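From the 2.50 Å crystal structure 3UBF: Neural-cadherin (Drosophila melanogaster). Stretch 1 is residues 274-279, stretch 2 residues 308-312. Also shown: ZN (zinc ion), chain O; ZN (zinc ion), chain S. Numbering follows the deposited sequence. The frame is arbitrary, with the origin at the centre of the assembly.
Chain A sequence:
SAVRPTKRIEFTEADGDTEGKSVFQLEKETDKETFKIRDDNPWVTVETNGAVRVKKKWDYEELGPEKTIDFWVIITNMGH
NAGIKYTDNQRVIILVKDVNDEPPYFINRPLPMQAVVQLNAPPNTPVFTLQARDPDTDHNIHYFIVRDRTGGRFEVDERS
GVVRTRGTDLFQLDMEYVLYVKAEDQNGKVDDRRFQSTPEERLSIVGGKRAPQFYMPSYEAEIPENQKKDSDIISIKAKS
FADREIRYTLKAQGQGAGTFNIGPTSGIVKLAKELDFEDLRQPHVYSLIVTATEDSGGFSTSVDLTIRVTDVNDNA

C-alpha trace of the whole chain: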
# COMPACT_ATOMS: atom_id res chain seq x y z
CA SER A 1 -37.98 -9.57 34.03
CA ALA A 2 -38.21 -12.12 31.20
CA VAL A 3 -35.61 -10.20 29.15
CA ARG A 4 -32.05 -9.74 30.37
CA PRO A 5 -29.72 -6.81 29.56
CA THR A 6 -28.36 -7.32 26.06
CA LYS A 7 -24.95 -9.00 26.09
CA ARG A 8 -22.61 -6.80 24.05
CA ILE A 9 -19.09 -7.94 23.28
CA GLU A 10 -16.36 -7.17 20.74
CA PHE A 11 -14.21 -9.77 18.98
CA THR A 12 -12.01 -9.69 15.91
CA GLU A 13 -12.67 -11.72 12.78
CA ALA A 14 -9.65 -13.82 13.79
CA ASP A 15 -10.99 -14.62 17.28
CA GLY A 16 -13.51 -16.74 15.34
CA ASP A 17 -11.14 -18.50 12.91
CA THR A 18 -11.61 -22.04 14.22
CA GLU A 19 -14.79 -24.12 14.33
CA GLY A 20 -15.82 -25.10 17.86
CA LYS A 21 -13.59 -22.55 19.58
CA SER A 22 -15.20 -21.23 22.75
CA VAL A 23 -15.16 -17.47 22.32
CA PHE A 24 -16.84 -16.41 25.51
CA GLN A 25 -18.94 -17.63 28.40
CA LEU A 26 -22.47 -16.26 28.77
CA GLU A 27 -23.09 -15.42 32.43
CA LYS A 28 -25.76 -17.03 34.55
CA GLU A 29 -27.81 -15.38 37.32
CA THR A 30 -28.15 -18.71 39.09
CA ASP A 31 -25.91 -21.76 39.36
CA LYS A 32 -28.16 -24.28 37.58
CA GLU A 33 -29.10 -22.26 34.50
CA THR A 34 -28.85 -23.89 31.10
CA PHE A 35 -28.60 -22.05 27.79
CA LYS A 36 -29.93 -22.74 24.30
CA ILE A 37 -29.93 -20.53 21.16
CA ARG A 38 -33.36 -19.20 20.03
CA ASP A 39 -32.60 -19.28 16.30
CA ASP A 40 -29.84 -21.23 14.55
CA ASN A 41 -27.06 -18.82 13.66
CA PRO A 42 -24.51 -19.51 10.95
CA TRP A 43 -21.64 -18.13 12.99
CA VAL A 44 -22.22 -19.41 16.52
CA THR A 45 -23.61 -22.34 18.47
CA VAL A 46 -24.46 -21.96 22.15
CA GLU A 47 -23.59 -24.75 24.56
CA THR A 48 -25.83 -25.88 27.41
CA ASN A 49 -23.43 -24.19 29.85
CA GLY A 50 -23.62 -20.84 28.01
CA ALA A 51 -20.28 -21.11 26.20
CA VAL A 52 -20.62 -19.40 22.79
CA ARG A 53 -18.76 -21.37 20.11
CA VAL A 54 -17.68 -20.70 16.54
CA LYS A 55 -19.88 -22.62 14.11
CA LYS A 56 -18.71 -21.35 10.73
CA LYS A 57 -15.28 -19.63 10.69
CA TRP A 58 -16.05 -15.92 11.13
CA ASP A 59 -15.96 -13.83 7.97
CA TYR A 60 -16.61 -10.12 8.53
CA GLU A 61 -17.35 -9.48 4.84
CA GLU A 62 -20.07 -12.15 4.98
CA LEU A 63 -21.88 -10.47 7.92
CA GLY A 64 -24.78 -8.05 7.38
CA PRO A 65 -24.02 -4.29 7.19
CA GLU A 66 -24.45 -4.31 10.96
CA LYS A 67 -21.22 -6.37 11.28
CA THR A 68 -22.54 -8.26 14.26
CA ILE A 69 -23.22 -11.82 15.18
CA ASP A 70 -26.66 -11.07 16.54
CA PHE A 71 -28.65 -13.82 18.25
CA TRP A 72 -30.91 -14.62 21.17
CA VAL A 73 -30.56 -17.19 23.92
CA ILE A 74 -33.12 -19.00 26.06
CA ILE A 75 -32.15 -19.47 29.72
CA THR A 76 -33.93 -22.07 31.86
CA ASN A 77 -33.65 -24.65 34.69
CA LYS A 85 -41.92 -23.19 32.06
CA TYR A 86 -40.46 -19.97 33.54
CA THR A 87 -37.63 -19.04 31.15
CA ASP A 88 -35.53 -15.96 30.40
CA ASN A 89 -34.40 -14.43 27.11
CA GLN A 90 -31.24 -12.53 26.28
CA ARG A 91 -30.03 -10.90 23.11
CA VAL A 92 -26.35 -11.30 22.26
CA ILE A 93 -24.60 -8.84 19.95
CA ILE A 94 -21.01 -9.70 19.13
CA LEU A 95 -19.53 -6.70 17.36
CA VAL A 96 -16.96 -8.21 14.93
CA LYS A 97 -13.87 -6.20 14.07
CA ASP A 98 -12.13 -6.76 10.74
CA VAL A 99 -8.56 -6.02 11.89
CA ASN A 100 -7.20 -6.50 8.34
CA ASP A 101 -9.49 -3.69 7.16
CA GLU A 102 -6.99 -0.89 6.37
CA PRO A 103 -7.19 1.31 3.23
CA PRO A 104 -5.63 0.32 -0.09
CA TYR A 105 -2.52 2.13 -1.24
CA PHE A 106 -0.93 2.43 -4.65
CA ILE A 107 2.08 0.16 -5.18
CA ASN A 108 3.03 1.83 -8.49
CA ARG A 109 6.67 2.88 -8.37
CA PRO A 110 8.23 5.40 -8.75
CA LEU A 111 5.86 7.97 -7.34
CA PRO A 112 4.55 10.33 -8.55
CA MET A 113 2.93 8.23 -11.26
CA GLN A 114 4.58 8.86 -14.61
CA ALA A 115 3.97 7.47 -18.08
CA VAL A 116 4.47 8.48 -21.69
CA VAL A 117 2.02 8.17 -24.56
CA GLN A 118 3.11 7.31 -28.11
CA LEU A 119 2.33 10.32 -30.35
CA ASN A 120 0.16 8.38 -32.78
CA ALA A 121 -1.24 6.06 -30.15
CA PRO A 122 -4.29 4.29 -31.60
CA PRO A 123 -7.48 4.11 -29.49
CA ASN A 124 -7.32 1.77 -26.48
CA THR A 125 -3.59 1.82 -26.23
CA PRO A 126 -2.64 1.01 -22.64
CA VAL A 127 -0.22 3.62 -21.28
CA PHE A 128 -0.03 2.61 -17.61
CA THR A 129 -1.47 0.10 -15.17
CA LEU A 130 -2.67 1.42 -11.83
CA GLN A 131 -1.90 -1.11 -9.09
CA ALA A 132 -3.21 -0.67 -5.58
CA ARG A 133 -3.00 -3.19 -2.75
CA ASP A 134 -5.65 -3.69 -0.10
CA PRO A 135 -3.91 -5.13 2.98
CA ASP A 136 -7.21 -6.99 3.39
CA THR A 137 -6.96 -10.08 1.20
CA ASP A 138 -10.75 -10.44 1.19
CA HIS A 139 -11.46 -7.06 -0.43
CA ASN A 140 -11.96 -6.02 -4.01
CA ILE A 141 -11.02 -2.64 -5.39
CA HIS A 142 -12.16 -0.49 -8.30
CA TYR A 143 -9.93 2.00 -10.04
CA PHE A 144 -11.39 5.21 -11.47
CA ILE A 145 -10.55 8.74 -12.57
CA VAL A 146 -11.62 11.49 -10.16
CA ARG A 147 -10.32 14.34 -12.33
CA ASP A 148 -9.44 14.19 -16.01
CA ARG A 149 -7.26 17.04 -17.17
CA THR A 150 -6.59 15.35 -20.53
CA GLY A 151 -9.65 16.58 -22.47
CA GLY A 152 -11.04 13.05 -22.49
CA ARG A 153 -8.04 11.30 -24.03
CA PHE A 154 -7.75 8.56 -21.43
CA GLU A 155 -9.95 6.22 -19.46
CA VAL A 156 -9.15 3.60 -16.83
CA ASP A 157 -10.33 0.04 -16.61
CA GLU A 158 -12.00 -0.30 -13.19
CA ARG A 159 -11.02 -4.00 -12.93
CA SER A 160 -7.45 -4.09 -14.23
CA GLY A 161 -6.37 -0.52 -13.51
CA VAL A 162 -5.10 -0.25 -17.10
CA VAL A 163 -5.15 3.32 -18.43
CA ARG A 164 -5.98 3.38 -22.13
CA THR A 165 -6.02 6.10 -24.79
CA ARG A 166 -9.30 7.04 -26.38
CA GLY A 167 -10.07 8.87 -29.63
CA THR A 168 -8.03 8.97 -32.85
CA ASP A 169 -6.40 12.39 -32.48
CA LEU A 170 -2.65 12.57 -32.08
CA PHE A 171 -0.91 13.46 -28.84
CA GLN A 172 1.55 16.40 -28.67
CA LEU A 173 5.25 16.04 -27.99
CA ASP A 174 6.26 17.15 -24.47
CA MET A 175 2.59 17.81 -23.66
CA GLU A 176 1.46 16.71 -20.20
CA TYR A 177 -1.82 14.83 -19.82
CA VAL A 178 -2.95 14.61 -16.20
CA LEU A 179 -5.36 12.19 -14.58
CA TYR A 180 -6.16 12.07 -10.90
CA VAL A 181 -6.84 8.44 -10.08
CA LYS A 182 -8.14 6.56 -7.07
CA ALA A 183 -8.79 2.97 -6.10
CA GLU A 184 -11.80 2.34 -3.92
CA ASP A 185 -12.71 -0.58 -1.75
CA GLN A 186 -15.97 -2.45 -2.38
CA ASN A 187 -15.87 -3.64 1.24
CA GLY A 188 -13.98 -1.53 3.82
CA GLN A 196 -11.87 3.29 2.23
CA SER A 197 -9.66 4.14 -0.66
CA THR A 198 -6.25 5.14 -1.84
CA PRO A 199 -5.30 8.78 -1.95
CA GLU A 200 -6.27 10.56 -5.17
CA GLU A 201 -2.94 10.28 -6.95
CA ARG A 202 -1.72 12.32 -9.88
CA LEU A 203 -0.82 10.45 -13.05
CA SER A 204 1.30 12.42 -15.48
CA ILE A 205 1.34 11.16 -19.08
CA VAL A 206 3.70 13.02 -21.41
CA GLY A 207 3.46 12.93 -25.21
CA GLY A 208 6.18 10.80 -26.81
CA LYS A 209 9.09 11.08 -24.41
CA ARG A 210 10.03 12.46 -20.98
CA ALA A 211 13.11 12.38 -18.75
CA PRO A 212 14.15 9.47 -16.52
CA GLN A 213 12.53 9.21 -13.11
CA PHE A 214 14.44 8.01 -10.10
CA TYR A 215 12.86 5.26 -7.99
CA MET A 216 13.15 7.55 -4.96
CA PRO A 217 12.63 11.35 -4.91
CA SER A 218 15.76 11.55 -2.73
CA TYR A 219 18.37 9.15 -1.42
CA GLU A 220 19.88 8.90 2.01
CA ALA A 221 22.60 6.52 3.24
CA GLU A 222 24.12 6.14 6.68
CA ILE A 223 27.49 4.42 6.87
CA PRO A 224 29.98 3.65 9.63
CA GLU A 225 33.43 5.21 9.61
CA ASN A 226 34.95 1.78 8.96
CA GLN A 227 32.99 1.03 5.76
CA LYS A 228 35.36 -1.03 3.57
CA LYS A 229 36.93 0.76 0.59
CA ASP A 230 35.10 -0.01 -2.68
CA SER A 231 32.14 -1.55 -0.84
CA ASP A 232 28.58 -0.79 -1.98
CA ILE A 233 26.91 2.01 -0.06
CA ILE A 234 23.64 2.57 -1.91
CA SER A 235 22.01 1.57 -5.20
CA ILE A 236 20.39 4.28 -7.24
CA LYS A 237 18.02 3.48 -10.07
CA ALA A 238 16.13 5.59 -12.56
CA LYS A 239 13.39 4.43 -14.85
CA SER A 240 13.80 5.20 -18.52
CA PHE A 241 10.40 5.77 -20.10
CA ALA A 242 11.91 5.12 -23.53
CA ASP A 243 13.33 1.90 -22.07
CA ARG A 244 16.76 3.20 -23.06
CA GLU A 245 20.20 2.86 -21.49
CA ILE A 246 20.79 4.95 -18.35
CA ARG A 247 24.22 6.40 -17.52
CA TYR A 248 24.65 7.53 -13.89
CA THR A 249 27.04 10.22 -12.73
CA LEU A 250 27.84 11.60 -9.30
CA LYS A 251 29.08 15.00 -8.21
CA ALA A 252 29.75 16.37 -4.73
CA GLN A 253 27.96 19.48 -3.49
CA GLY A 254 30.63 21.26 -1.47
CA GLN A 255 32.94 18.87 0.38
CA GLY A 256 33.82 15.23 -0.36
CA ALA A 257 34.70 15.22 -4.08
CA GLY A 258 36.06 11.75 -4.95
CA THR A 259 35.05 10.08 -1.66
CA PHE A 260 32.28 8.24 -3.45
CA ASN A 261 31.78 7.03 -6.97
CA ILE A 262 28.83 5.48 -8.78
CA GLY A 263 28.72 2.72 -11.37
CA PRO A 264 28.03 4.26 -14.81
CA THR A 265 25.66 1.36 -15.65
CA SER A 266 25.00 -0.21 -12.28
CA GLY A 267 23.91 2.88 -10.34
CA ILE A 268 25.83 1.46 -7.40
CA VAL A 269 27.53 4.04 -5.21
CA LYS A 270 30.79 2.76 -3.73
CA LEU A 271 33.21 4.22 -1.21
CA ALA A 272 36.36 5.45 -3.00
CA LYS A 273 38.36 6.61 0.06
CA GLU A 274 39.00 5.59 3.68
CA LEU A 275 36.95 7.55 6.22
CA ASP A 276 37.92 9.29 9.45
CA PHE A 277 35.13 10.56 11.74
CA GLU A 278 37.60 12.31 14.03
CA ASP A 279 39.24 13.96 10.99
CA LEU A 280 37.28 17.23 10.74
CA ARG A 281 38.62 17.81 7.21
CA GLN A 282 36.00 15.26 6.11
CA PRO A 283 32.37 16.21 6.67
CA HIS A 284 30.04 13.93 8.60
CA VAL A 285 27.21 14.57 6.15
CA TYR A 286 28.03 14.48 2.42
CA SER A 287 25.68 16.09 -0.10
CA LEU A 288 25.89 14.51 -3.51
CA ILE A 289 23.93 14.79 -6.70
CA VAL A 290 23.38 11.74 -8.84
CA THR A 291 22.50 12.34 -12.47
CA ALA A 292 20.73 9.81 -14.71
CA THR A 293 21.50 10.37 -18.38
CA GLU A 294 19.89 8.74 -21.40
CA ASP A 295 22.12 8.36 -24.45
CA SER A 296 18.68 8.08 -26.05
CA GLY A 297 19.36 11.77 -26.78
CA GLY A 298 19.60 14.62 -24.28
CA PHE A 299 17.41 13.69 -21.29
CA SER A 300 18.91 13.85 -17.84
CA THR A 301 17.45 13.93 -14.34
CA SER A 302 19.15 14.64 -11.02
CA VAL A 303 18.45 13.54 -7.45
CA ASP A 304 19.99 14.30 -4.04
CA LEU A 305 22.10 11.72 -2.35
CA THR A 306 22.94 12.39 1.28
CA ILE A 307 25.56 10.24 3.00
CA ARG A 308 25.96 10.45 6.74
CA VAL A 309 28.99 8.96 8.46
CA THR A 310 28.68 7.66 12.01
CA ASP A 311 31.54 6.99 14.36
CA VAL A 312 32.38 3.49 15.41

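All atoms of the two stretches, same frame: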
# COMPACT_ATOMS: atom_id res chain seq x y z
N GLU A 274 39.16 5.91 2.26
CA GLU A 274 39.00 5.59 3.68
C GLU A 274 38.38 6.78 4.41
O GLU A 274 38.56 7.92 4.00
CB GLU A 274 40.34 5.20 4.32
N LEU A 275 37.65 6.51 5.48
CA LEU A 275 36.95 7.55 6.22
C LEU A 275 37.48 7.72 7.65
O LEU A 275 37.78 6.74 8.34
CB LEU A 275 35.46 7.26 6.26
CG LEU A 275 34.68 7.28 4.94
CD1 LEU A 275 33.34 6.61 5.14
CD2 LEU A 275 34.51 8.71 4.40
N ASP A 276 37.59 8.97 8.07
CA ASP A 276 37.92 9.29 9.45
C ASP A 276 36.86 10.23 10.03
O ASP A 276 36.63 11.33 9.50
CB ASP A 276 39.33 9.91 9.55
CG ASP A 276 39.96 9.74 10.93
OD1 ASP A 276 39.23 9.43 11.90
OD2 ASP A 276 41.19 9.92 11.04
N PHE A 277 36.19 9.78 11.09
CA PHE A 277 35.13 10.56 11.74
C PHE A 277 35.73 11.66 12.60
O PHE A 277 35.15 12.74 12.72
CB PHE A 277 34.23 9.65 12.58
CG PHE A 277 33.02 10.34 13.13
CD1 PHE A 277 31.86 10.46 12.37
CD2 PHE A 277 33.01 10.84 14.43
CE1 PHE A 277 30.73 11.08 12.88
CE2 PHE A 277 31.88 11.46 14.95
CZ PHE A 277 30.73 11.58 14.17
N GLU A 278 36.88 11.37 13.18
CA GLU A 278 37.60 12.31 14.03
C GLU A 278 38.47 13.27 13.20
O GLU A 278 39.06 14.20 13.74
CB GLU A 278 38.46 11.57 15.06
CG GLU A 278 37.67 10.98 16.23
CD GLU A 278 37.33 9.50 16.07
OE1 GLU A 278 37.88 8.68 16.84
OE2 GLU A 278 36.53 9.13 15.18
N ASP A 279 38.56 13.02 11.89
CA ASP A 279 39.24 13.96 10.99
C ASP A 279 38.23 14.98 10.47
O ASP A 279 37.47 14.70 9.54
CB ASP A 279 39.96 13.23 9.84
CG ASP A 279 40.55 14.19 8.79
OD1 ASP A 279 40.67 15.40 9.07
OD2 ASP A 279 40.90 13.72 7.68
N ARG A 308 25.52 10.17 5.39
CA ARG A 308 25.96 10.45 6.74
C ARG A 308 26.94 9.38 7.22
O ARG A 308 26.76 8.19 6.97
CB ARG A 308 24.77 10.52 7.68
CG ARG A 308 23.87 11.70 7.42
CD ARG A 308 22.47 11.50 8.00
NE ARG A 308 21.72 12.76 8.09
CZ ARG A 308 20.86 13.20 7.17
NH1 ARG A 308 20.60 12.50 6.06
NH2 ARG A 308 20.24 14.36 7.38
N VAL A 309 27.99 9.84 7.90
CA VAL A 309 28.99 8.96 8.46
C VAL A 309 28.84 8.98 9.98
O VAL A 309 28.79 10.04 10.60
CB VAL A 309 30.40 9.41 8.06
CG1 VAL A 309 31.48 8.51 8.68
CG2 VAL A 309 30.52 9.42 6.54
N THR A 310 28.72 7.79 10.56
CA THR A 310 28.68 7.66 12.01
C THR A 310 30.03 7.20 12.51
O THR A 310 30.79 6.57 11.77
CB THR A 310 27.59 6.66 12.49
OG1 THR A 310 27.92 5.33 12.08
CG2 THR A 310 26.23 7.05 11.95
N ASP A 311 30.35 7.53 13.75
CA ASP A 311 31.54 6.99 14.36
C ASP A 311 31.32 5.55 14.79
O ASP A 311 30.20 5.10 15.01
CB ASP A 311 31.98 7.82 15.58
CG ASP A 311 33.48 7.71 15.84
OD1 ASP A 311 34.19 6.99 15.10
OD2 ASP A 311 33.96 8.37 16.79
N VAL A 312 32.42 4.84 14.91
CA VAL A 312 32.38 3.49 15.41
C VAL A 312 33.26 3.41 16.65
O VAL A 312 32.87 2.78 17.64
CB VAL A 312 32.84 2.50 14.34
CG1 VAL A 312 34.38 2.35 14.33
CG2 VAL A 312 32.13 1.16 14.56
ZN ZN O . 36.66 6.79 14.77
ZN ZN S . 35.30 7.78 18.15
O HOH W 1 36.34 5.87 18.23
O HOH W 2 38.60 6.70 13.47

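Residues 274-279 form an irregular segment that lies against the end of a strand. That strand begins earlier in the chain and runs through residues 308-310. The closest CA atoms across the two stretches are those of Phe277 and Asp311, 5.7 Å apart. No hydrogen bond crosses between them. Apolar packing and a shared zinc ion make the contact.

Leu275, Phe277 and Val309 all point their CA-to-CB bonds toward the opposing stretch. Leu275 is in the m, t rotamer, and its CD1 lies 4.2 Å from CG2 of Val309. Val309 is buried and has chi1 in t. Its other methyl, CG1, lies near both residues: it is 4.4 Å from CD1 of Leu275 and 4.2 Å from CD1 of Phe277.

Phe277 is the centre of the contact. Its chi1 is t (-172°) and its chi2 is 84°. This conformation lays the ring along the backbone of Val309, Thr310 and Asp311. CB of Asp311 sits over one ring face, 3.7 Å from the ring centroid and 23° off the normal. This is a CH-pi contact, with the aliphatic carbon of the aspartate placed over the pi cloud. At the ring edge, CE1 of Phe277 is 3.2 Å from the carbonyl O of Val309. Aromatic edges carry a slight positive charge, so a carbonyl oxygen is a suitable neighbour there. The CA-to-CB bond of Thr310 points away; its contact is through the backbone, with C of Thr310 3.7 Å from CD1 of Phe277.

The carboxylates of Glu278 and Asp311 meet through metal. OE2 of Glu278 is 3.1 Å from OD2 of Asp311, an approach that would be repulsive between bare carboxylates. Both groups bind zinc, which offsets their charge. The zinc of chain O is bound by Glu278 OE2 at 2.4 Å and by Asp311 OD1 at 2.5 Å. Water 2 and atoms from elsewhere in the structure also bind it. The zinc of chain S is bound by Asp311 OD2 at 2.0 Å and by water 1. Asp311 thus bridges the two ions, one through each carboxylate oxygen.

The CA-to-CB bond of Glu278 points sideways, but the end of its side chain comes nearer to Asp311. Its chi1 is m, while its chi2, 97°, lies between the usual wells. This bent conformation brings OE2 to the metal. Asp311 has chi1 in t and chi2 near 0°. Its OD1 also accepts a hydrogen bond from N of Val312, at 2.8 Å. In the other stretch, N of Glu278 makes a weak hydrogen bond to OD1 of Asp276, at 3.3 Å.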